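Local atomic coordinates of diaminobutyrate-pyruvate transaminase and L-2,4-diaminobutyrate decarboxylase (Vibrio parahaemolyticus, PDB entry 2QMA), a protein that probably uses pyridoxal 5'-phosphate both to transfer an amino group and, through its C-terminal domain studied here, to decarboxylate L-2,4-diaminobutyrate. Residues Met45-Met59 with Ala92-Ile104. Residues are numbered along the deposited sequence; the frame is centred on the assembly and turned at random. Where two conformers were deposited one is given.
Sequences MKSVFEQVNAPYSGM and AKNAIFTQHPDCI
Val-52 packs over one face of the Phe-97 ring where helix 32-51 runs out into a loop, in a decarboxylase domain of the fold-type I PLP-dependent family. This is a CH-pi contact: Val-52 CG2 sits 3.5 Å from the ring centroid, only 13° off the normal, one methyl of the beta-branched valine suiting a flat aromatic face. Phe-97, whose CB already points toward the helix-end segment, meets Val-48 CG1 at CZ and Phe-49 CE1 at its ring edge. Phe-97 N donates a nearly straight bond (176°) to Pro-55 O at 2.8 Å. Pro-55, a rigid apolar ring, lays CD over one face of His-100, 3.8 Å from the centroid; Pro-101 CD covers the opposite face. Asp-102 N donates to His-100 ND1, helping fix the imidazole's rotation, and a water links NE2 to Asn-53 O. The contact borders the dimer interface: Ala-124 O of the second subunit accepts from Gln-99 NE2, and Trp-132 of that subunit meets Tyr-56 edge-to-face. A chi1 of 77° sets the small Ser-57 hydroxyl for two bonds: OG accepts from Met-59 N in an ST turn and donates to a lone pair of Asn-94 OD1 at 2.7 Å, while Asn-94 ND2 donates to Leu-90 O.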
HETATM    1  N   MSE A  45      -6.965  23.630  -2.333  1.00 17.91           N
HETATM    2  CA  MSE A  45      -5.888  23.306  -1.379  1.00 17.75           C
HETATM    3  C   MSE A  45      -5.032  24.523  -1.076  1.00 18.06           C
HETATM    4  O   MSE A  45      -4.584  24.690   0.055  1.00 18.48           O
HETATM    5  CB  MSE A  45      -5.015  22.152  -1.852  1.00 17.88           C
HETATM    6  CG  MSE A  45      -5.655  20.774  -1.792  1.00 19.17           C
HETATM    7 SE   MSE A  45      -6.363  20.260  -0.032  0.70 20.92          SE
HETATM    8  CE  MSE A  45      -4.825  20.638   1.095  1.00 20.65           C
ATOM      9  N   LYS A  46      -4.823  25.382  -2.077  1.00 18.45           N
ATOM     10  CA  LYS A  46      -4.108  26.618  -1.859  1.00 18.98           C
ATOM     11  C   LYS A  46      -4.829  27.446  -0.782  1.00 19.23           C
ATOM     12  O   LYS A  46      -4.212  27.915   0.184  1.00 19.14           O
ATOM     13  CB  LYS A  46      -4.013  27.390  -3.170  1.00 19.98           C
ATOM     14  CG  LYS A  46      -3.213  28.720  -3.068  1.00 20.84           C
ATOM     15  CD  LYS A  46      -2.927  29.253  -4.437  1.00 24.77           C
ATOM     16  CE  LYS A  46      -2.352  30.655  -4.353  1.00 29.76           C
ATOM     17  NZ  LYS A  46      -1.447  30.927  -5.503  1.00 33.57           N
ATOM     18  N   SER A  47      -6.142  27.613  -0.951  1.00 19.51           N
ATOM     19  CA  SER A  47      -6.970  28.351   0.013  0.50 19.64           C
ATOM     20  C   SER A  47      -6.853  27.748   1.403  1.00 19.45           C
ATOM     21  O   SER A  47      -6.782  28.464   2.407  1.00 19.64           O
ATOM     22  CB  SER A  47      -8.441  28.345  -0.405  0.50 19.89           C
ATOM     23  OG  SER A  47      -9.231  29.027   0.564  0.50 21.10           O
ATOM     24  N   VAL A  48      -6.835  26.416   1.463  1.00 19.16           N
ATOM     25  CA  VAL A  48      -6.730  25.713   2.739  1.00 18.31           C
ATOM     26  C   VAL A  48      -5.377  26.051   3.393  1.00 17.48           C
ATOM     27  O   VAL A  48      -5.336  26.552   4.522  1.00 16.52           O
ATOM     28  CB  VAL A  48      -6.930  24.170   2.582  1.00 18.29           C
ATOM     29  CG1 VAL A  48      -6.577  23.456   3.868  1.00 18.72           C
ATOM     30  CG2 VAL A  48      -8.349  23.872   2.134  1.00 18.65           C
ATOM     31  N   PHE A  49      -4.285  25.805   2.663  1.00 17.36           N
ATOM     32  CA  PHE A  49      -2.927  26.046   3.184  1.00 17.12           C
ATOM     33  C   PHE A  49      -2.765  27.508   3.644  1.00 18.28           C
ATOM     34  O   PHE A  49      -2.177  27.776   4.694  1.00 18.61           O
ATOM     35  CB  PHE A  49      -1.879  25.696   2.137  1.00 16.25           C
ATOM     36  CG  PHE A  49      -1.661  24.210   1.976  1.00 15.97           C
ATOM     37  CD1 PHE A  49      -1.318  23.436   3.080  1.00 17.81           C
ATOM     38  CD2 PHE A  49      -1.748  23.611   0.731  1.00 14.90           C
ATOM     39  CE1 PHE A  49      -1.091  22.037   2.948  1.00 18.45           C
ATOM     40  CE2 PHE A  49      -1.510  22.227   0.572  1.00 17.88           C
ATOM     41  CZ  PHE A  49      -1.191  21.450   1.679  1.00 16.02           C
ATOM     42  N   GLU A  50      -3.335  28.435   2.877  1.00 18.54           N
ATOM     43  CA  GLU A  50      -3.207  29.864   3.193  1.00 19.83           C
ATOM     44  C   GLU A  50      -3.873  30.228   4.503  1.00 19.63           C
ATOM     45  O   GLU A  50      -3.366  31.067   5.222  1.00 20.15           O
ATOM     46  CB  GLU A  50      -3.754  30.724   2.065  1.00 19.44           C
ATOM     47  CG  GLU A  50      -2.807  30.787   0.897  1.00 22.68           C
ATOM     48  CD  GLU A  50      -3.383  31.505  -0.310  1.00 26.64           C
ATOM     49  OE1 GLU A  50      -4.593  31.820  -0.313  1.00 27.62           O
ATOM     50  OE2 GLU A  50      -2.619  31.726  -1.273  1.00 28.58           O
ATOM     51  N   GLN A  51      -4.970  29.543   4.826  1.00 20.21           N
ATOM     52  CA  GLN A  51      -5.761  29.861   6.020  0.50 20.64           C
ATOM     53  C   GLN A  51      -5.296  29.074   7.240  1.00 20.37           C
ATOM     54  O   GLN A  51      -5.753  29.334   8.360  1.00 19.46           O
ATOM     55  CB  GLN A  51      -7.260  29.630   5.780  0.50 20.78           C
ATOM     56  CG  GLN A  51      -7.933  30.680   4.908  0.50 21.79           C
ATOM     57  CD  GLN A  51      -9.454  30.548   4.860  0.50 21.84           C
ATOM     58  OE1 GLN A  51     -10.170  31.057   5.737  0.50 23.37           O
ATOM     59  NE2 GLN A  51      -9.958  29.888   3.815  0.50 23.69           N
ATOM     60  N   VAL A  52      -4.384  28.113   7.027  1.00 20.24           N
ATOM     61  CA  VAL A  52      -3.862  27.302   8.123  1.00 20.50           C
ATOM     62  C   VAL A  52      -2.901  28.108   8.970  1.00 20.66           C
ATOM     63  O   VAL A  52      -1.960  28.713   8.459  1.00 22.05           O
ATOM     64  CB  VAL A  52      -3.106  26.030   7.643  1.00 19.99           C
ATOM     65  CG1 VAL A  52      -2.306  25.437   8.782  1.00 19.52           C
ATOM     66  CG2 VAL A  52      -4.071  25.003   7.083  1.00 19.84           C
ATOM     67  N   ASN A  53      -3.111  28.089  10.273  1.00 21.23           N
ATOM     68  CA  ASN A  53      -2.263  28.892  11.146  1.00 22.57           C
ATOM     69  C   ASN A  53      -1.755  28.118  12.369  1.00 21.81           C
ATOM     70  O   ASN A  53      -1.058  28.666  13.224  1.00 20.51           O
ATOM     71  CB  ASN A  53      -2.992  30.192  11.498  1.00 23.51           C
ATOM     72  CG  ASN A  53      -4.012  30.031  12.622  1.00 28.02           C
ATOM     73  OD1 ASN A  53      -4.742  29.035  12.699  1.00 34.14           O
ATOM     74  ND2 ASN A  53      -4.066  31.031  13.503  1.00 32.37           N
ATOM     75  N   ALA A  54      -2.100  26.825  12.402  1.00 21.20           N
ATOM     76  CA  ALA A  54      -1.717  25.899  13.464  1.00 20.82           C
ATOM     77  C   ALA A  54      -1.543  24.480  12.889  1.00 20.39           C
ATOM     78  O   ALA A  54      -2.015  24.198  11.775  1.00 19.74           O
ATOM     79  CB  ALA A  54      -2.762  25.910  14.589  1.00 20.38           C
ATOM     80  N   PRO A  55      -0.827  23.594  13.622  1.00 20.32           N
ATOM     81  CA  PRO A  55      -0.751  22.170  13.210  1.00 19.70           C
ATOM     82  C   PRO A  55      -2.132  21.500  13.103  1.00 19.46           C
ATOM     83  O   PRO A  55      -2.343  20.654  12.221  1.00 19.89           O
ATOM     84  CB  PRO A  55       0.022  21.496  14.337  1.00 19.55           C
ATOM     85  CG  PRO A  55       0.536  22.529  15.191  1.00 20.75           C
ATOM     86  CD  PRO A  55      -0.021  23.865  14.828  1.00 19.72           C
ATOM     87  N   TYR A  56      -3.028  21.842  14.024  1.00 18.67           N
ATOM     88  CA  TYR A  56      -4.417  21.330  14.038  1.00 18.79           C
ATOM     89  C   TYR A  56      -5.424  22.475  14.331  1.00 19.99           C
ATOM     90  O   TYR A  56      -5.135  23.380  15.128  1.00 20.26           O
ATOM     91  CB  TYR A  56      -4.570  20.161  15.046  1.00 19.13           C
ATOM     92  CG  TYR A  56      -6.019  19.695  15.190  1.00 16.69           C
ATOM     93  CD1 TYR A  56      -6.729  19.184  14.094  1.00 19.91           C
ATOM     94  CD2 TYR A  56      -6.665  19.743  16.421  1.00 15.53           C
ATOM     95  CE1 TYR A  56      -8.089  18.763  14.234  1.00 18.27           C
ATOM     96  CE2 TYR A  56      -8.009  19.326  16.575  1.00 16.14           C
ATOM     97  CZ  TYR A  56      -8.712  18.846  15.479  1.00 19.34           C
ATOM     98  OH  TYR A  56     -10.025  18.442  15.652  1.00 18.41           O
ATOM     99  N   SER A  57      -6.605  22.421  13.709  1.00 19.95           N
ATOM    100  CA  SER A  57      -7.596  23.473  13.839  1.00 20.98           C
ATOM    101  C   SER A  57      -8.100  23.679  15.285  1.00 21.50           C
ATOM    102  O   SER A  57      -8.653  24.741  15.608  1.00 22.06           O
ATOM    103  CB  SER A  57      -8.762  23.161  12.902  1.00 19.53           C
ATOM    104  OG  SER A  57      -9.574  22.147  13.474  1.00 18.22           O
ATOM    105  N   GLY A  58      -7.938  22.659  16.137  1.00 21.74           N
ATOM    106  CA  GLY A  58      -8.443  22.689  17.507  1.00 22.13           C
ATOM    107  C   GLY A  58      -9.938  22.376  17.663  1.00 22.68           C
ATOM    108  O   GLY A  58     -10.461  22.360  18.795  1.00 21.87           O
HETATM  109  N   MSE A  59     -10.621  22.112  16.543  1.00 21.69           N
HETATM  110  CA  MSE A  59     -12.025  21.685  16.566  1.00 22.38           C
HETATM  111  C   MSE A  59     -12.216  20.514  17.522  1.00 22.25           C
HETATM  112  O   MSE A  59     -11.366  19.640  17.599  1.00 22.25           O
HETATM  113  CB  MSE A  59     -12.492  21.290  15.159  1.00 20.91           C
HETATM  114  CG  MSE A  59     -13.909  20.766  15.133  1.00 23.51           C
HETATM  115 SE   MSE A  59     -14.588  20.648  13.336  0.70 22.66          SE
HETATM  116  CE  MSE A  59     -14.992  22.521  13.059  1.00 24.91           C
ATOM    117  N   ALA A  92     -10.032  18.712   4.963  1.00 17.51           N
ATOM    118  CA  ALA A  92      -8.697  19.303   4.805  1.00 17.77           C
ATOM    119  C   ALA A  92      -8.437  20.343   5.877  1.00 17.44           C
ATOM    120  O   ALA A  92      -7.385  20.327   6.518  1.00 17.43           O
ATOM    121  CB  ALA A  92      -8.531  19.907   3.395  1.00 17.38           C
ATOM    122  N   LYS A  93      -9.383  21.277   6.048  1.00 17.86           N
ATOM    123  CA  LYS A  93      -9.247  22.327   7.057  1.00 19.12           C
ATOM    124  C   LYS A  93      -8.958  21.775   8.473  1.00 17.46           C
ATOM    125  O   LYS A  93      -8.315  22.465   9.274  1.00 17.84           O
ATOM    126  CB  LYS A  93     -10.504  23.214   7.067  1.00 18.26           C
ATOM    127  CG  LYS A  93     -10.405  24.432   7.934  1.00 21.85           C
ATOM    128  CD  LYS A  93     -11.629  25.360   7.732  1.00 22.64           C
ATOM    129  CE  LYS A  93     -11.456  26.677   8.483  1.00 28.63           C
ATOM    130  NZ  LYS A  93     -12.761  27.400   8.680  1.00 31.79           N
ATOM    131  N   ASN A  94      -9.465  20.574   8.773  1.00 16.63           N
ATOM    132  CA  ASN A  94      -9.336  19.970  10.103  1.00 16.87           C
ATOM    133  C   ASN A  94      -8.324  18.817  10.206  1.00 16.78           C
ATOM    134  O   ASN A  94      -8.392  18.007  11.134  1.00 17.86           O
ATOM    135  CB  ASN A  94     -10.695  19.526  10.617  1.00 16.70           C
ATOM    136  CG  ASN A  94     -11.665  20.704  10.826  1.00 17.07           C
ATOM    137  OD1 ASN A  94     -11.363  21.646  11.566  1.00 16.80           O
ATOM    138  ND2 ASN A  94     -12.803  20.662  10.146  1.00 14.28           N
ATOM    139  N   ALA A  95      -7.405  18.758   9.251  1.00 16.57           N
ATOM    140  CA  ALA A  95      -6.359  17.725   9.179  1.00 17.33           C
ATOM    141  C   ALA A  95      -5.148  18.101  10.058  1.00 17.63           C
ATOM    142  O   ALA A  95      -5.102  19.175  10.651  1.00 17.27           O
ATOM    143  CB  ALA A  95      -5.938  17.547   7.749  1.00 16.05           C
ATOM    144  N   ILE A  96      -4.165  17.213  10.128  1.00 18.05           N
ATOM    145  CA  ILE A  96      -2.942  17.516  10.851  1.00 17.37           C
ATOM    146  C   ILE A  96      -1.945  18.044   9.813  1.00 18.05           C
ATOM    147  O   ILE A  96      -1.571  17.313   8.875  1.00 17.45           O
ATOM    148  CB  ILE A  96      -2.375  16.206  11.561  1.00 18.16           C
ATOM    149  CG1 ILE A  96      -3.359  15.608  12.608  1.00 17.26           C
ATOM    150  CG2 ILE A  96      -0.952  16.467  12.105  1.00 18.90           C
ATOM    151  CD1 ILE A  96      -3.521  16.450  13.951  1.00 16.98           C
ATOM    152  N   PHE A  97      -1.510  19.304   9.969  1.00 17.19           N
ATOM    153  CA  PHE A  97      -0.615  19.915   8.999  1.00 16.49           C
ATOM    154  C   PHE A  97       0.872  19.736   9.299  1.00 17.53           C
ATOM    155  O   PHE A  97       1.463  20.481  10.108  1.00 15.97           O
ATOM    156  CB  PHE A  97      -1.004  21.376   8.761  1.00 16.92           C
ATOM    157  CG  PHE A  97      -2.305  21.501   8.033  1.00 16.11           C
ATOM    158  CD1 PHE A  97      -2.325  21.548   6.636  1.00 18.55           C
ATOM    159  CD2 PHE A  97      -3.507  21.518   8.732  1.00 14.58           C
ATOM    160  CE1 PHE A  97      -3.531  21.629   5.936  1.00 15.48           C
ATOM    161  CE2 PHE A  97      -4.714  21.590   8.034  1.00 16.09           C
ATOM    162  CZ  PHE A  97      -4.700  21.628   6.619  1.00 15.95           C
ATOM    163  N   THR A  98       1.457  18.740   8.630  1.00 16.48           N
ATOM    164  CA  THR A  98       2.891  18.451   8.783  1.00 16.74           C
ATOM    165  C   THR A  98       3.731  19.618   8.310  1.00 16.30           C
ATOM    166  O   THR A  98       4.918  19.719   8.671  1.00 16.24           O
ATOM    167  CB  THR A  98       3.335  17.223   7.953  1.00 17.58           C
ATOM    168  OG1 THR A  98       3.157  17.498   6.548  1.00 16.34           O
ATOM    169  CG2 THR A  98       2.598  15.967   8.388  1.00 18.21           C
ATOM    170  N   GLN A  99       3.104  20.510   7.522  1.00 16.70           N
ATOM    171  CA  GLN A  99       3.808  21.675   6.968  1.00 17.14           C
ATOM    172  C   GLN A  99       3.950  22.786   7.983  1.00 17.34           C
ATOM    173  O   GLN A  99       4.696  23.734   7.747  1.00 17.24           O
ATOM    174  CB  GLN A  99       3.105  22.226   5.721  1.00 17.49           C
ATOM    175  CG  GLN A  99       3.146  21.298   4.519  1.00 19.21           C
ATOM    176  CD  GLN A  99       1.952  20.319   4.448  1.00 15.87           C
ATOM    177  OE1 GLN A  99       1.075  20.256   5.341  1.00 13.79           O
ATOM    178  NE2 GLN A  99       1.910  19.571   3.353  1.00 18.91           N
ATOM    179  N   HIS A 100       3.202  22.701   9.080  1.00 16.65           N
ATOM    180  CA  HIS A 100       3.312  23.704  10.119  1.00 16.99           C
ATOM    181  C   HIS A 100       4.489  23.361  11.057  1.00 16.11           C
ATOM    182  O   HIS A 100       4.622  22.184  11.475  1.00 16.75           O
ATOM    183  CB  HIS A 100       2.004  23.832  10.921  1.00 17.34           C
ATOM    184  CG  HIS A 100       1.982  25.070  11.781  1.00 18.04           C
ATOM    185  ND1 HIS A 100       2.621  25.141  13.005  1.00 15.90           N
ATOM    186  CD2 HIS A 100       1.463  26.302  11.555  1.00 18.01           C
ATOM    187  CE1 HIS A 100       2.488  26.366  13.493  1.00 16.25           C
ATOM    188  NE2 HIS A 100       1.764  27.078  12.647  1.00 15.48           N
ATOM    189  N   PRO A 101       5.323  24.358  11.409  1.00 15.58           N
ATOM    190  CA  PRO A 101       6.500  24.086  12.239  1.00 15.18           C
ATOM    191  C   PRO A 101       6.205  23.392  13.562  1.00 14.28           C
ATOM    192  O   PRO A 101       7.078  22.749  14.096  1.00 13.36           O
ATOM    193  CB  PRO A 101       7.074  25.482  12.550  1.00 15.32           C
ATOM    194  CG  PRO A 101       6.350  26.434  11.635  1.00 17.43           C
ATOM    195  CD  PRO A 101       5.202  25.791  11.022  1.00 15.37           C
ATOM    196  N   ASP A 102       5.008  23.571  14.102  1.00 14.90           N
ATOM    197  CA  ASP A 102       4.683  23.053  15.439  1.00 15.44           C
ATOM    198  C   ASP A 102       4.087  21.644  15.355  1.00 15.74           C
ATOM    199  O   ASP A 102       3.716  21.050  16.347  1.00 15.53           O
ATOM    200  CB  ASP A 102       3.773  24.052  16.193  1.00 15.50           C
ATOM    201  CG  ASP A 102       4.487  25.371  16.503  1.00 16.38           C
ATOM    202  OD1 ASP A 102       5.721  25.350  16.736  1.00 21.50           O
ATOM    203  OD2 ASP A 102       3.796  26.420  16.513  1.00 17.03           O
ATOM    204  N   CYS A 103       4.065  21.099  14.145  1.00 16.31           N
ATOM    205  CA  CYS A 103       3.789  19.674  13.941  1.00 15.81           C
ATOM    206  C   CYS A 103       5.118  18.898  13.893  1.00 15.28           C
ATOM    207  O   CYS A 103       5.830  18.932  12.894  1.00 15.00           O
ATOM    208  CB  CYS A 103       2.986  19.480  12.672  1.00 15.87           C
ATOM    209  SG  CYS A 103       2.414  17.759  12.507  1.00 18.83           S
ATOM    210  N   ILE A 104       5.468  18.219  14.989  1.00 15.45           N
ATOM    211  CA  ILE A 104       6.863  17.843  15.207  1.00 16.27           C
ATOM    212  C   ILE A 104       7.002  16.629  16.114  1.00 16.25           C
ATOM    213  O   ILE A 104       7.972  16.538  16.877  1.00 17.97           O
ATOM    214  CB  ILE A 104       7.675  19.077  15.789  1.00 16.68           C
ATOM    215  CG1 ILE A 104       9.165  18.933  15.487  1.00 16.28           C
ATOM    216  CG2 ILE A 104       7.401  19.272  17.263  1.00 16.81           C
ATOM    217  CD1 ILE A 104      10.035  20.228  15.646  1.00 16.43           C
TER
HETATM  218  O   HOH W   1       1.324  29.919  12.134  1.00 38.20           O
HETATM  219  O   HOH W   2      -6.353  21.470  10.992  1.00 24.17           O